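Local coordinates for iron binding protein FbpA (Mannheimia haemolytica, PDB 1Q35) that binds ferric iron in the periplasm, probably handing it to an uptake system of the inner membrane, at residues A[7-12]-A[55-60]; A[98-103]-A[227-232]; A[196-201]-A[266-271]. All coordinates share one frame; numbering follows the deposited sequence.

Contact 1 (A[7-12]-A[55-60]); sequences YSYRQP and LLTVDI. With FMT (formic acid), chain C.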
loop_
_atom_site.group_PDB
_atom_site.type_symbol
_atom_site.label_atom_id
_atom_site.label_comp_id
_atom_site.label_asym_id
_atom_site.label_seq_id
_atom_site.Cartn_x
_atom_site.Cartn_y
_atom_site.Cartn_z
ATOM N N TYR A 7 -9.083 -13.249 5.839
ATOM C CA TYR A 7 -8.281 -13.464 4.643
ATOM C C TYR A 7 -7.403 -12.234 4.484
ATOM O O TYR A 7 -7.913 -11.126 4.391
ATOM C CB TYR A 7 -9.173 -13.672 3.422
ATOM C CG TYR A 7 -9.852 -15.021 3.458
ATOM C CD1 TYR A 7 -10.903 -15.263 4.335
ATOM C CD2 TYR A 7 -9.405 -16.075 2.667
ATOM C CE1 TYR A 7 -11.511 -16.502 4.397
ATOM C CE2 TYR A 7 -10.011 -17.323 2.727
ATOM C CZ TYR A 7 -11.069 -17.523 3.593
ATOM O OH TYR A 7 -11.687 -18.754 3.675
ATOM N N SER A 8 -6.089 -12.430 4.473
ATOM C CA SER A 8 -5.136 -11.325 4.560
ATOM C C SER A 8 -4.212 -11.225 3.354
ATOM O O SER A 8 -3.489 -12.164 3.038
ATOM C CB SER A 8 -4.278 -11.480 5.816
ATOM O OG SER A 8 -3.348 -10.411 5.921
ATOM N N TYR A 9 -4.218 -10.060 2.713
ATOM C CA TYR A 9 -3.219 -9.710 1.708
ATOM C C TYR A 9 -1.895 -9.270 2.347
ATOM O O TYR A 9 -0.917 -9.037 1.637
ATOM C CB TYR A 9 -3.741 -8.601 0.784
ATOM C CG TYR A 9 -4.814 -9.068 -0.163
ATOM C CD1 TYR A 9 -4.487 -9.643 -1.385
ATOM C CD2 TYR A 9 -6.160 -8.946 0.164
ATOM C CE1 TYR A 9 -5.477 -10.079 -2.258
ATOM C CE2 TYR A 9 -7.149 -9.372 -0.697
ATOM C CZ TYR A 9 -6.805 -9.941 -1.902
ATOM O OH TYR A 9 -7.808 -10.365 -2.749
ATOM N N ARG A 10 -1.877 -9.119 3.668
ATOM C CA ARG A 10 -0.668 -8.781 4.423
ATOM C C ARG A 10 -0.015 -10.049 4.971
ATOM O O ARG A 10 -0.693 -10.918 5.511
ATOM C CB ARG A 10 -1.011 -7.840 5.584
ATOM C CG ARG A 10 -1.918 -6.685 5.194
ATOM C CD ARG A 10 -1.755 -5.452 6.051
ATOM N NE ARG A 10 -0.423 -4.873 5.917
ATOM C CZ ARG A 10 -0.003 -3.813 6.591
ATOM N NH1 ARG A 10 1.232 -3.368 6.400
ATOM N NH2 ARG A 10 -0.816 -3.181 7.424
ATOM N N GLN A 11 1.308 -10.146 4.842
ATOM C CA GLN A 11 2.062 -11.281 5.377
ATOM C C GLN A 11 2.096 -11.197 6.901
ATOM O O GLN A 11 1.912 -10.117 7.464
ATOM C CB GLN A 11 3.481 -11.306 4.805
ATOM C CG GLN A 11 3.540 -11.678 3.334
ATOM C CD GLN A 11 3.271 -13.149 3.096
ATOM O OE1 GLN A 11 3.891 -14.006 3.728
ATOM N NE2 GLN A 11 2.350 -13.448 2.185
ATOM N N PRO A 12 2.301 -12.330 7.578
ATOM C CA PRO A 12 2.269 -12.368 9.043
ATOM C C PRO A 12 3.070 -11.268 9.737
ATOM O O PRO A 12 2.585 -10.697 10.695
ATOM C CB PRO A 12 2.843 -13.752 9.373
ATOM C CG PRO A 12 2.519 -14.579 8.205
ATOM C CD PRO A 12 2.536 -13.670 7.011
ATOM N N LEU A 55 -11.672 -9.239 5.059
ATOM C CA LEU A 55 -10.618 -9.215 4.049
ATOM C C LEU A 55 -9.715 -8.016 4.347
ATOM O O LEU A 55 -10.175 -6.873 4.341
ATOM C CB LEU A 55 -11.213 -9.139 2.639
ATOM C CG LEU A 55 -12.508 -9.943 2.424
ATOM C CD1 LEU A 55 -13.107 -9.684 1.053
ATOM C CD2 LEU A 55 -12.269 -11.432 2.631
ATOM N N LEU A 56 -8.445 -8.288 4.655
ATOM C CA LEU A 56 -7.459 -7.255 4.985
ATOM C C LEU A 56 -6.627 -6.936 3.755
ATOM O O LEU A 56 -5.889 -7.782 3.263
ATOM C CB LEU A 56 -6.544 -7.715 6.123
ATOM C CG LEU A 56 -7.224 -7.875 7.487
ATOM C CD1 LEU A 56 -6.291 -8.545 8.467
ATOM C CD2 LEU A 56 -7.675 -6.536 8.033
ATOM N N THR A 57 -6.772 -5.709 3.266
ATOM C CA THR A 57 -6.208 -5.280 1.991
ATOM C C THR A 57 -5.006 -4.352 2.163
ATOM O O THR A 57 -4.775 -3.801 3.244
ATOM C CB THR A 57 -7.298 -4.546 1.201
ATOM O OG1 THR A 57 -7.846 -3.502 2.017
ATOM C CG2 THR A 57 -8.474 -5.469 0.905
ATOM N N VAL A 58 -4.265 -4.174 1.072
ATOM C CA VAL A 58 -3.098 -3.290 1.047
ATOM C C VAL A 58 -3.180 -2.255 -0.069
ATOM O O VAL A 58 -2.193 -1.574 -0.354
ATOM C CB VAL A 58 -1.774 -4.091 0.889
ATOM C CG1 VAL A 58 -1.552 -4.985 2.091
ATOM C CG2 VAL A 58 -1.765 -4.904 -0.394
ATOM N N ASP A 59 -4.342 -2.127 -0.702
ATOM C CA ASP A 59 -4.475 -1.284 -1.884
ATOM C C ASP A 59 -5.938 -0.866 -2.058
ATOM O O ASP A 59 -6.837 -1.706 -1.993
ATOM C CB ASP A 59 -3.955 -2.069 -3.094
ATOM C CG ASP A 59 -4.303 -1.434 -4.417
ATOM O OD1 ASP A 59 -4.155 -0.193 -4.563
ATOM O OD2 ASP A 59 -4.727 -2.124 -5.370
ATOM N N ILE A 60 -6.173 0.422 -2.281
ATOM C CA ILE A 60 -7.525 0.922 -2.535
ATOM C C ILE A 60 -8.139 0.276 -3.768
ATOM O O ILE A 60 -9.344 0.035 -3.797
ATOM C CB ILE A 60 -7.543 2.466 -2.672
ATOM C CG1 ILE A 60 -8.979 2.978 -2.846
ATOM C CG2 ILE A 60 -6.684 2.944 -3.850
ATOM C CD1 ILE A 60 -9.868 2.770 -1.643
HETATM C C FMT C . 2.070 -5.024 3.268
HETATM O O1 FMT C . 1.453 -5.910 4.034
HETATM O O2 FMT C . 2.015 -3.843 3.562
#
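Tyr7 and Leu56 start the pairing: Leu56 N gives its hydrogen to Tyr7 O at 2.9 Å, almost straight at 167°. One step on, Tyr9 N reaches Leu56 O at 2.9 Å, so both backbone polar atoms of Leu56 are used by the neighbouring segment in parallel register. This is the buried, hydrogen-bonded end. CB of Tyr7 rests against Leu55 CD2 at 3.9 Å, while on the other face of the sheet Ser8 and Leu56 lie next to each other. The Ser8 hydroxyl, anti to the backbone N, turns back along its own chain and donates to Arg10 O at 2.7 Å, on a lone pair in the carbonyl plane. The strands lie in the parallel part of the mixed sheet, 3-8 lying between 29-34 and 54-57, as expected of a periplasmic binding protein; beyond Ser8 and Thr57 both chains enter loops facing the iron-binding cleft.

There the sheet pairing ends and the contact becomes partly exposed, though side chains still touch. Tyr9 sets its ring so that Leu56 O lies at the edge, in plane, 3.3 Å from CD2, and Val58 offers CG1 to Arg10 CG at 3.6 Å. Past that methyl, the Arg10 chain bends at chi3 and brings its guanidinium edge to a formate, probably from the crystallisation liquor. NE donates to formate O1 at 2.9 Å and 174°, whereas NH1 reaches O2 at a more bent 134°. Arg10 NH2 is paired with Glu268, and Val58 lies against Tyr142, which binds ferric iron in another structure of this protein.

Contact 2 (A[98-103]-A[227-232]); sequences LTTRAR and THKNIS. With FMT (formic acid), chain C.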
loop_
_atom_site.group_PDB
_atom_site.type_symbol
_atom_site.label_atom_id
_atom_site.label_comp_id
_atom_site.label_asym_id
_atom_site.label_seq_id
_atom_site.Cartn_x
_atom_site.Cartn_y
_atom_site.Cartn_z
ATOM N N LEU A 98 -7.311 1.618 7.425
ATOM C CA LEU A 98 -6.697 1.391 8.731
ATOM C C LEU A 98 -5.337 2.083 8.875
ATOM O O LEU A 98 -4.967 2.476 9.977
ATOM C CB LEU A 98 -6.540 -0.109 8.972
ATOM C CG LEU A 98 -7.854 -0.883 9.115
ATOM C CD1 LEU A 98 -7.573 -2.374 9.156
ATOM C CD2 LEU A 98 -8.629 -0.443 10.356
ATOM N N THR A 99 -4.583 2.183 7.779
ATOM C CA THR A 99 -3.361 2.988 7.744
ATOM C C THR A 99 -3.256 3.663 6.396
ATOM O O THR A 99 -3.914 3.262 5.441
ATOM C CB THR A 99 -2.100 2.133 7.910
ATOM O OG1 THR A 99 -2.012 1.225 6.804
ATOM C CG2 THR A 99 -2.137 1.277 9.168
ATOM N N THR A 100 -2.413 4.689 6.318
ATOM C CA THR A 100 -1.933 5.170 5.029
ATOM C C THR A 100 -0.441 4.908 4.917
ATOM O O THR A 100 0.260 4.700 5.906
ATOM C CB THR A 100 -2.247 6.661 4.756
ATOM O OG1 THR A 100 -1.523 7.503 5.660
ATOM C CG2 THR A 100 -3.726 6.975 4.948
ATOM N N ARG A 101 0.010 4.899 3.673
ATOM C CA ARG A 101 1.402 4.670 3.325
ATOM C C ARG A 101 1.700 5.522 2.106
ATOM O O ARG A 101 0.804 5.818 1.311
ATOM C CB ARG A 101 1.671 3.187 3.046
ATOM C CG ARG A 101 0.742 2.537 2.043
ATOM C CD ARG A 101 -0.465 1.827 2.657
ATOM N NE ARG A 101 -0.105 0.712 3.529
ATOM C CZ ARG A 101 0.239 -0.526 3.133
ATOM N NH1 ARG A 101 0.529 -1.427 4.049
ATOM N NH2 ARG A 101 0.298 -0.883 1.860
ATOM N N ALA A 102 2.951 5.935 1.975
ATOM C CA ALA A 102 3.390 6.713 0.830
ATOM C C ALA A 102 4.208 5.829 -0.101
ATOM O O ALA A 102 5.023 5.017 0.358
ATOM C CB ALA A 102 4.232 7.894 1.286
ATOM N N ARG A 103 4.016 5.979 -1.408
ATOM C CA ARG A 103 4.898 5.320 -2.364
ATOM C C ARG A 103 5.974 6.332 -2.731
ATOM O O ARG A 103 5.726 7.309 -3.435
ATOM C CB ARG A 103 4.134 4.782 -3.576
ATOM C CG ARG A 103 4.924 3.771 -4.387
ATOM C CD ARG A 103 4.053 2.692 -5.032
ATOM N NE ARG A 103 4.860 1.638 -5.650
ATOM C CZ ARG A 103 5.484 0.667 -4.981
ATOM N NH1 ARG A 103 6.219 -0.220 -5.632
ATOM N NH2 ARG A 103 5.390 0.576 -3.668
ATOM N N THR A 227 3.063 13.573 -3.101
ATOM C CA THR A 227 3.390 12.179 -2.866
ATOM C C THR A 227 2.128 11.327 -2.916
ATOM O O THR A 227 1.120 11.654 -2.292
ATOM C CB THR A 227 4.068 12.043 -1.496
ATOM O OG1 THR A 227 5.389 12.604 -1.543
ATOM C CG2 THR A 227 4.272 10.588 -1.106
ATOM N N HIS A 228 2.200 10.236 -3.665
ATOM C CA HIS A 228 1.133 9.252 -3.746
ATOM C C HIS A 228 0.943 8.534 -2.420
ATOM O O HIS A 228 1.890 8.000 -1.845
ATOM C CB HIS A 228 1.467 8.239 -4.846
ATOM C CG HIS A 228 0.525 7.077 -4.941
ATOM N ND1 HIS A 228 -0.725 7.163 -5.520
ATOM C CD2 HIS A 228 0.671 5.786 -4.555
ATOM C CE1 HIS A 228 -1.308 5.976 -5.479
ATOM N NE2 HIS A 228 -0.481 5.121 -4.903
ATOM N N LYS A 229 -0.298 8.550 -1.945
ATOM C CA LYS A 229 -0.729 7.805 -0.772
ATOM C C LYS A 229 -1.695 6.699 -1.156
ATOM O O LYS A 229 -2.522 6.849 -2.055
ATOM C CB LYS A 229 -1.445 8.731 0.212
ATOM C CG LYS A 229 -0.629 9.893 0.710
ATOM C CD LYS A 229 0.545 9.462 1.538
ATOM C CE LYS A 229 0.159 8.757 2.828
ATOM N NZ LYS A 229 -0.731 9.585 3.676
ATOM N N ASN A 230 -1.598 5.590 -0.444
ATOM C CA ASN A 230 -2.541 4.486 -0.574
ATOM C C ASN A 230 -2.825 3.967 0.850
ATOM O O ASN A 230 -2.237 4.455 1.816
ATOM C CB ASN A 230 -1.929 3.429 -1.513
ATOM C CG ASN A 230 -2.954 2.477 -2.138
ATOM O OD1 ASN A 230 -4.086 2.330 -1.662
ATOM N ND2 ASN A 230 -2.536 1.803 -3.211
ATOM N N ILE A 231 -3.741 3.019 0.990
ATOM C CA ILE A 231 -4.184 2.565 2.306
ATOM C C ILE A 231 -4.053 1.072 2.495
ATOM O O ILE A 231 -4.194 0.301 1.543
ATOM C CB ILE A 231 -5.677 2.929 2.554
ATOM C CG1 ILE A 231 -6.589 2.461 1.406
ATOM C CG2 ILE A 231 -5.833 4.412 2.796
ATOM C CD1 ILE A 231 -8.019 2.186 1.847
ATOM N N SER A 232 -3.797 0.660 3.732
ATOM C CA SER A 232 -4.202 -0.673 4.151
ATOM C C SER A 232 -5.624 -0.513 4.661
ATOM O O SER A 232 -6.000 0.540 5.159
ATOM C CB SER A 232 -3.281 -1.282 5.215
ATOM O OG SER A 232 -3.632 -0.896 6.532
HETATM C C FMT C . 2.070 -5.024 3.268
HETATM O O1 FMT C . 1.453 -5.910 4.034
HETATM O O2 FMT C . 2.015 -3.843 3.562
#
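Arg101 and Asn230 form the central hydrogen-bonded pair of this antiparallel ladder: Arg101 N donates to Asn230 O at 2.9 Å, and Asn230 N returns the bond to Arg101 O at 3.0 Å. Further along, His228 O accepts from Arg103 N. At the other end the register slips in a classic beta bulge, Leu98 and Thr99 both facing Ser232. Its carbonyl O takes a nearly straight bond from Leu98 N (2.8 Å, 178°) and a weak one from Thr99 N, while Ser232 N gives a weak, bent bond to Thr99 O.

The side chains have donors and acceptors of their own. Ser232 OG lies 2.7 Å from Thr99 OG1, a hydroxyl that is also hydrogen-bonded to Glu268. On the face holding Thr100 and Ile231, the Lys229 chain curls through chi2, chi3 and chi4, all near -60°, and brings NZ to Thr100 OG1 at 3.0 Å. Asn230 OD1 accepts from Ile231 N at 2.8 Å and from Ile60 N, and its ND2 is held by Asp59.

On the face of Thr99 and Ser232, Arg101 folds over its partner strand, with Ser232 CB over one face of the guanidinium. NH1 donates to formate O2 at 2.9 Å and forms a salt bridge with Glu268; Arg103 forms a salt bridge with Asp178 through NH2, and its NH1 bonds Asn143.

Helix 141-168 packs against this face through Tyr142, Ser145 and Leu146. Helix 256-266 covers Leu98 and Thr99 with Tyr262, while Tyr269 and Ser197 bond to the backbone of strand 96-108 at Thr100 and Ala102.

Contact 3 (A[196-201]-A[266-271]); sequences NSYYYG and NHEYPV. With FMT (formic acid), chain C.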
loop_
_atom_site.group_PDB
_atom_site.type_symbol
_atom_site.label_atom_id
_atom_site.label_comp_id
_atom_site.label_asym_id
_atom_site.label_seq_id
_atom_site.Cartn_x
_atom_site.Cartn_y
_atom_site.Cartn_z
ATOM N N ASN A 196 7.251 1.490 -0.999
ATOM C CA ASN A 196 6.416 2.054 0.051
ATOM C C ASN A 196 7.261 2.489 1.251
ATOM O O ASN A 196 8.273 1.861 1.597
ATOM C CB ASN A 196 5.327 1.071 0.490
ATOM C CG ASN A 196 4.198 0.950 -0.520
ATOM O OD1 ASN A 196 4.043 1.788 -1.407
ATOM N ND2 ASN A 196 3.398 -0.098 -0.375
ATOM N N SER A 197 6.815 3.562 1.889
ATOM C CA SER A 197 7.544 4.242 2.949
ATOM C C SER A 197 7.831 3.360 4.159
ATOM O O SER A 197 8.935 3.360 4.689
ATOM C CB SER A 197 6.750 5.471 3.396
ATOM O OG SER A 197 5.409 5.128 3.743
ATOM N N TYR A 198 6.830 2.616 4.605
ATOM C CA TYR A 198 6.952 1.847 5.845
ATOM C C TYR A 198 8.068 0.804 5.760
ATOM O O TYR A 198 8.667 0.458 6.772
ATOM C CB TYR A 198 5.609 1.202 6.257
ATOM C CG TYR A 198 4.985 0.340 5.194
ATOM C CD1 TYR A 198 4.141 0.899 4.239
ATOM C CD2 TYR A 198 5.255 -1.018 5.109
ATOM C CE1 TYR A 198 3.586 0.142 3.243
ATOM C CE2 TYR A 198 4.694 -1.798 4.107
ATOM C CZ TYR A 198 3.862 -1.198 3.170
ATOM O OH TYR A 198 3.304 -1.916 2.140
ATOM N N TYR A 199 8.370 0.326 4.560
ATOM C CA TYR A 199 9.458 -0.635 4.398
ATOM C C TYR A 199 10.817 -0.081 4.840
ATOM O O TYR A 199 11.675 -0.847 5.262
ATOM C CB TYR A 199 9.548 -1.144 2.951
ATOM C CG TYR A 199 8.429 -2.089 2.573
ATOM C CD1 TYR A 199 7.594 -1.817 1.494
ATOM C CD2 TYR A 199 8.203 -3.257 3.290
ATOM C CE1 TYR A 199 6.563 -2.677 1.145
ATOM C CE2 TYR A 199 7.171 -4.120 2.948
ATOM C CZ TYR A 199 6.362 -3.824 1.871
ATOM O OH TYR A 199 5.335 -4.668 1.514
ATOM N N TYR A 200 11.026 1.229 4.738
ATOM C CA TYR A 200 12.275 1.832 5.208
ATOM C C TYR A 200 12.449 1.598 6.708
ATOM O O TYR A 200 13.529 1.216 7.165
ATOM C CB TYR A 200 12.306 3.317 4.872
ATOM C CG TYR A 200 13.682 3.933 4.929
ATOM C CD1 TYR A 200 14.028 4.815 5.939
ATOM C CD2 TYR A 200 14.636 3.655 3.956
ATOM C CE1 TYR A 200 15.292 5.393 5.994
ATOM C CE2 TYR A 200 15.902 4.234 4.001
ATOM C CZ TYR A 200 16.220 5.103 5.018
ATOM O OH TYR A 200 17.471 5.681 5.074
ATOM N N GLY A 201 11.382 1.806 7.476
ATOM C CA GLY A 201 11.405 1.538 8.904
ATOM C C GLY A 201 11.539 0.061 9.235
ATOM O O GLY A 201 12.278 -0.314 10.148
ATOM N N ASN A 266 4.888 -1.339 12.455
ATOM C CA ASN A 266 4.884 -1.358 10.998
ATOM C C ASN A 266 5.468 -0.104 10.352
ATOM O O ASN A 266 5.745 -0.127 9.160
ATOM C CB ASN A 266 3.468 -1.551 10.452
ATOM C CG ASN A 266 2.941 -2.962 10.628
ATOM O OD1 ASN A 266 3.524 -3.793 11.330
ATOM N ND2 ASN A 266 1.808 -3.237 9.983
ATOM N N HIS A 267 5.616 0.983 11.108
ATOM C CA HIS A 267 6.101 2.260 10.558
ATOM C C HIS A 267 5.183 2.826 9.480
ATOM O O HIS A 267 5.636 3.481 8.541
ATOM C CB HIS A 267 7.548 2.126 10.087
ATOM C CG HIS A 267 8.464 1.763 11.201
ATOM N ND1 HIS A 267 8.807 2.660 12.190
ATOM C CD2 HIS A 267 9.038 0.586 11.536
ATOM C CE1 HIS A 267 9.588 2.056 13.066
ATOM N NE2 HIS A 267 9.746 0.800 12.693
ATOM N N GLU A 268 3.881 2.584 9.655
ATOM C CA GLU A 268 2.847 3.145 8.802
ATOM C C GLU A 268 2.248 4.372 9.468
ATOM O O GLU A 268 2.504 4.654 10.637
ATOM C CB GLU A 268 1.761 2.105 8.531
ATOM C CG GLU A 268 2.232 0.959 7.663
ATOM C CD GLU A 268 1.134 -0.038 7.404
ATOM O OE1 GLU A 268 0.357 0.160 6.441
ATOM O OE2 GLU A 268 1.045 -1.013 8.173
ATOM N N TYR A 269 1.464 5.121 8.705
ATOM C CA TYR A 269 0.757 6.274 9.244
ATOM C C TYR A 269 -0.616 5.826 9.745
ATOM O O TYR A 269 -1.424 5.352 8.957
ATOM C CB TYR A 269 0.600 7.359 8.176
ATOM C CG TYR A 269 1.931 7.887 7.681
ATOM C CD1 TYR A 269 2.433 7.532 6.434
ATOM C CD2 TYR A 269 2.701 8.737 8.480
ATOM C CE1 TYR A 269 3.671 8.008 5.991
ATOM C CE2 TYR A 269 3.935 9.219 8.044
ATOM C CZ TYR A 269 4.413 8.848 6.804
ATOM O OH TYR A 269 5.635 9.311 6.364
ATOM N N PRO A 270 -0.902 5.946 11.042
ATOM C CA PRO A 270 -2.251 5.625 11.524
ATOM C C PRO A 270 -3.294 6.502 10.851
ATOM O O PRO A 270 -3.003 7.645 10.512
ATOM C CB PRO A 270 -2.190 5.946 13.022
ATOM C CG PRO A 270 -0.769 5.973 13.365
ATOM C CD PRO A 270 -0.013 6.373 12.136
ATOM N N VAL A 271 -4.498 5.974 10.647
ATOM C CA VAL A 271 -5.623 6.829 10.255
ATOM C C VAL A 271 -6.211 7.579 11.456
ATOM O O VAL A 271 -6.764 8.665 11.298
ATOM C CB VAL A 271 -6.753 6.059 9.519
ATOM C CG1 VAL A 271 -6.236 5.477 8.207
ATOM C CG2 VAL A 271 -7.382 4.978 10.396
HETATM C C FMT C . 2.070 -5.024 3.268
HETATM O O1 FMT C . 1.453 -5.910 4.034
HETATM O O2 FMT C . 2.015 -3.843 3.562
HETATM O O HOH W 1 4.948 5.079 6.429
#
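Tyr198 meets Glu268 with the carboxylate carbon over one face of its ring, side chains pointing the same way and the ring and carboxylate planes 43° apart. The site is the iron cleft of a bilobal periplasmic binding protein: here the start of helix 198-205, bearing the tyrosine ligands, lies against the turn that follows helix 256-266. Tyr198 CB rests on the turn, 3.2 Å from both Asn266 O and His267 O. With CG between the backbone N and carbonyl carbon (chi1 55°), the ring is sent past Glu268 CG at 3.7 Å into the cleft.

Next to this pair, Tyr199 turns one ring face to Tyr198, whose CE2 stands 3.4 Å above its centre. Both tyrosines, with Tyr142, bind ferric iron in another structure of this protein. In this iron-free chain a formate occupies the cleft, and Tyr198 OH makes a weak bond to its O2; the same phenol oxygen accepts from Asn196 ND2 at 3.1 Å, in the amide plane. The Glu268 chain is extended beyond CG, and its carboxylate is gripped by Thr99, Arg10, Arg101 and Asn266 ND2, which also bonds Leu14 O, while the chain lies over one face of the Tyr198 ring.

Behind these groups, His267 adopts positive phi (62°) as the chain leaves its helix, and lays its ring against Gly201. The Gly201 CA stands over the ring face, 4.0 Å from the His267 centroid, as a CH-pi contact; Gly201, with no side chain, lets the imidazole close on its CA, and the two ring nitrogens are bound by Ser278 and Asp205. Finally, one water joins the segments, donating to His267 O at 2.7 Å and lying 2.7 Å from Ser197 OG, a hydroxyl that also bonds Ala102 N.

All three contacts are mostly buried and reach one sheet. Contact 2, nearest the centre of the chain, has the longest ladder and buries the largest area, its antiparallel ladder joined to contact 1 through neighbouring strands 54-57 and 228-236. Contact 1 is parallel pairing that frays into partly exposed loops; contact 3 has no direct hydrogen bond between its segments, relying on packing, a CH-pi contact and one water. Strand 96-108 links contacts 2 and 3, Ala102 O bonding Ser197 N. The chemistry converges at the cleft: Glu268 of contact 3 pairs with Arg10 of contact 1 and Arg101 of contact 2, and all three contacts touch the formate.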